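Local coordinates for 30-kDa cleavage and polyadenylation specificity factor 30 (Arabidopsis thaliana, PDB 5ZUU), which recognises m6A-modified RNA through its YTH domain, the part described here, and serves the CPSF complex in pre-mRNA 3'-end formation and poly(A) site selection, at residues A40-R43 with S44-A47; E155-S158 with E159-I163. All blocks are in the same frame, centred on the assembly; numbering follows the deposited sequence.

Contact 1: A40-R43 with S44-A47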
# COMPACT_ATOMS: atom_id res chain seq x y z
N ALA A 40 1.68 -1.77 -9.93
CA ALA A 40 0.79 -2.38 -10.89
C ALA A 40 0.19 -3.61 -10.23
O ALA A 40 0.91 -4.35 -9.57
CB ALA A 40 1.55 -2.77 -12.19
N THR A 41 -1.10 -3.88 -10.46
CA THR A 41 -1.72 -5.09 -9.90
C THR A 41 -2.09 -6.07 -10.99
O THR A 41 -1.83 -5.84 -12.18
CB THR A 41 -2.91 -4.74 -8.95
OG1 THR A 41 -3.31 -5.92 -8.25
CG2 THR A 41 -4.12 -4.14 -9.67
N GLN A 42 -2.66 -7.21 -10.60
CA GLN A 42 -3.15 -8.19 -11.55
C GLN A 42 -4.26 -7.56 -12.34
O GLN A 42 -5.01 -6.75 -11.80
CB GLN A 42 -3.75 -9.39 -10.84
CG GLN A 42 -2.72 -10.15 -10.06
CD GLN A 42 -3.34 -11.24 -9.25
OE1 GLN A 42 -3.67 -12.24 -9.82
NE2 GLN A 42 -3.52 -11.06 -7.91
N ARG A 43 -4.38 -7.92 -13.63
CA ARG A 43 -5.43 -7.33 -14.53
C ARG A 43 -6.85 -7.45 -14.02
O ARG A 43 -7.61 -6.51 -14.04
CB ARG A 43 -5.30 -7.90 -15.92
CG ARG A 43 -3.94 -7.50 -16.53
CD ARG A 43 -3.81 -7.72 -18.03
NE ARG A 43 -4.85 -6.91 -18.68
CZ ARG A 43 -5.22 -7.00 -19.97
NH1 ARG A 43 -4.64 -7.88 -20.78
NH2 ARG A 43 -6.19 -6.21 -20.44
N SER A 44 -7.16 -8.60 -13.47
CA SER A 44 -8.46 -8.82 -12.86
C SER A 44 -8.79 -7.94 -11.68
O SER A 44 -9.95 -7.95 -11.24
CB SER A 44 -8.53 -10.26 -12.35
OG SER A 44 -7.51 -10.49 -11.38
N ASN A 45 -7.82 -7.23 -11.11
CA ASN A 45 -8.08 -6.38 -9.96
C ASN A 45 -8.25 -4.90 -10.30
O ASN A 45 -8.56 -4.10 -9.38
CB ASN A 45 -6.94 -6.52 -8.91
CG ASN A 45 -6.95 -7.85 -8.20
OD1 ASN A 45 -8.00 -8.45 -7.92
ND2 ASN A 45 -5.77 -8.33 -7.89
N GLU A 46 -8.04 -4.52 -11.58
CA GLU A 46 -7.92 -3.11 -11.90
C GLU A 46 -9.25 -2.32 -11.77
O GLU A 46 -9.29 -1.16 -11.30
CB GLU A 46 -7.27 -2.93 -13.25
CG GLU A 46 -5.88 -3.50 -13.27
CD GLU A 46 -5.13 -3.36 -14.57
OE1 GLU A 46 -5.60 -3.92 -15.56
OE2 GLU A 46 -4.04 -2.72 -14.60
N ALA A 47 -10.37 -2.97 -12.16
CA ALA A 47 -11.65 -2.33 -12.13
C ALA A 47 -12.08 -2.07 -10.68
O ALA A 47 -12.75 -1.05 -10.37
CB ALA A 47 -12.67 -3.23 -12.80
O HOH W 1 -2.37 -2.28 -12.65
O HOH W 2 -8.03 -4.93 -16.49
O HOH W 3 -4.92 -3.55 -18.08
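Asn45 reaches back across the loop that leads into helix 46-55 and brings its amide nitrogen up to both Thr41 and Gln42. The Thr41 and Asn45 side chains meet at about a right angle; a Thr41 chi1 of -170° swings OG1 to the far side of CB from the backbone N, where it accepts a weak hydrogen bond from ND2 of Asn45 at 3.5 Å. Gln42 runs alongside Asn45 in the same direction, yet the two amide planes stand 86° apart, and NE2 of Gln42 donates instead to Asp136. The turn closes with a backbone bond from Asn45 N to Gln42 O (2.9 Å), followed by one from Glu46 N to Arg43 O (3.2 Å). Glu46 slides past the Thr41 methyl in the opposite sense, its CG 4.1 Å from Thr41 CG2. OE1 of Glu46 sits at the edge of the Arg43 guanidinium, 4.4 Å from NE, too far for a salt bridge; one water bridges them, its bond from NE weak, and another joins OE1 to Arg43 O. OE2 accepts from the Arg101 N-H and from a water that Thr41 N donates to. The Glu46 charge is thus met by water and a backbone N-H; in the same loop Ala40 O is hydrogen-bonded to the m6A nucleotide.

Contact 2: E155-S158 with E159-I163; sequences EPDS and ELMAI
Ser158 is the N-cap of helix 159-172, the last helix of this YTH-domain construct, and its hydroxyl accepts from the N-H of Leu160. The capping bond is weak: OG of Ser158 lies 3.4 Å from Leu160 N, and the N-H points to it at only 132°. With chi1 near 65°, OG is tucked between the serine's own N and carbonyl carbon, on the side facing the first turn. The Ser158 carbonyl is engaged twice: its O accepts from Met161 N at 3.1 Å and from a water. Ala162 N, 4.4 Å from the same Ser158 O, is served by that water instead, so the first turn is closed partly by solvent.

Asp157 meets Met161 obliquely just before the cap. Its CB packs on CB of Met161 at 3.9 Å, while OD2 lies against Met161 CG at 3.7 Å; that CG, anti to the backbone N (chi1 -172°), lies beside the carboxylate. Both carboxylate oxygens have polar partners: OD1 forms a salt bridge with Lys109 of strand 103-114, and OD2 is hydrogen-bonded to Thr8 OG1. Lys109 also donates to Glu155 O, and Glu155 OE1 forms a salt bridge with Lys117. Without the Asp157 carboxylate, as with an alanine in its place, Lys109 would probably lose its salt-bridge mate, Thr8 its bond to the loop and Met161 CG part of its cover.

On the inner side, Leu160 is applied to Leu110 of strand 103-114 and to Phe30 and Val34 of helix 27-36, while the Ser158 backbone is hydrogen-bonded to Leu110. OE2 of Glu159 lies 3.7 Å from Ser158 CB. The water at the cap donates to Ser158 O at 2.7 Å and accepts from Ala162 N at 2.9 Å.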
# COMPACT_ATOMS: atom_id res chain seq x y z
N GLU A 155 4.36 1.15 14.56
CA GLU A 155 5.68 0.60 14.33
C GLU A 155 6.66 1.64 13.93
O GLU A 155 6.31 2.61 13.29
CB GLU A 155 5.68 -0.52 13.26
CG GLU A 155 4.85 -1.71 13.65
CD GLU A 155 5.29 -2.31 14.98
OE1 GLU A 155 4.41 -2.73 15.80
OE2 GLU A 155 6.52 -2.45 15.19
N PRO A 156 7.93 1.47 14.35
CA PRO A 156 9.01 2.41 13.89
C PRO A 156 9.17 2.33 12.36
O PRO A 156 8.96 1.24 11.75
CB PRO A 156 10.27 1.86 14.54
CG PRO A 156 9.75 1.03 15.69
CD PRO A 156 8.42 0.47 15.31
N ASP A 157 9.52 3.46 11.77
CA ASP A 157 9.85 3.54 10.37
C ASP A 157 10.89 2.48 10.03
O ASP A 157 11.83 2.29 10.81
CB ASP A 157 10.47 4.90 10.04
CG ASP A 157 9.51 6.00 10.13
OD1 ASP A 157 8.27 5.81 10.36
OD2 ASP A 157 9.97 7.15 9.95
N SER A 158 10.72 1.75 8.91
CA SER A 158 11.75 0.94 8.37
C SER A 158 12.68 1.86 7.59
O SER A 158 12.40 3.07 7.34
CB SER A 158 11.22 -0.18 7.42
OG SER A 158 10.63 0.42 6.28
N GLU A 159 13.81 1.28 7.21
CA GLU A 159 14.78 2.00 6.34
C GLU A 159 14.17 2.51 5.03
O GLU A 159 14.58 3.56 4.56
CB GLU A 159 16.03 1.15 6.04
CG GLU A 159 15.72 -0.27 5.62
CD GLU A 159 15.72 -1.22 6.80
OE1 GLU A 159 16.78 -1.84 6.99
OE2 GLU A 159 14.69 -1.31 7.54
N LEU A 160 13.15 1.83 4.49
CA LEU A 160 12.47 2.28 3.26
C LEU A 160 11.77 3.58 3.39
O LEU A 160 11.55 4.24 2.36
CB LEU A 160 11.47 1.24 2.74
CG LEU A 160 12.13 -0.10 2.34
CD1 LEU A 160 11.14 -1.22 2.03
CD2 LEU A 160 13.09 0.09 1.18
N MET A 161 11.37 3.97 4.60
CA MET A 161 10.60 5.21 4.76
C MET A 161 11.36 6.42 4.24
O MET A 161 10.83 7.19 3.43
CB MET A 161 10.21 5.47 6.20
CG MET A 161 9.25 6.64 6.37
SD MET A 161 7.48 6.32 6.06
CE MET A 161 7.25 7.08 4.46
N ALA A 162 12.56 6.63 4.75
CA ALA A 162 13.38 7.77 4.31
C ALA A 162 13.71 7.63 2.80
O ALA A 162 13.65 8.59 2.04
CB ALA A 162 14.64 7.86 5.20
N ILE A 163 13.95 6.39 2.35
CA ILE A 163 14.14 6.14 0.90
C ILE A 163 12.96 6.69 0.08
O ILE A 163 13.15 7.42 -0.91
CB ILE A 163 14.41 4.66 0.60
CG1 ILE A 163 15.79 4.27 1.15
CG2 ILE A 163 14.42 4.44 -0.90
CD1 ILE A 163 16.04 2.78 1.14
O HOH W 4 13.63 5.44 7.15

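Overall arrangement
Contacts 1 and 2 both lie where a loop runs into a helix, and in both, water joins groups of the loop to the start of the helix. They follow one another along the chain and sit on opposite sides of its centre, about 27 Å apart centre to centre and about 15 Å at their nearest atoms, without touching. Their relation to the RNA differs. The nearest atom of contact 1 is about 4 Å from the bound nucleic acid. Gln42 packs on the modified residue, and Trp90 touches Ala40. Contact 2 stays about 15 Å from the RNA at its nearest atom and joins helix 159-172 to strand 103-114 and helix 27-36.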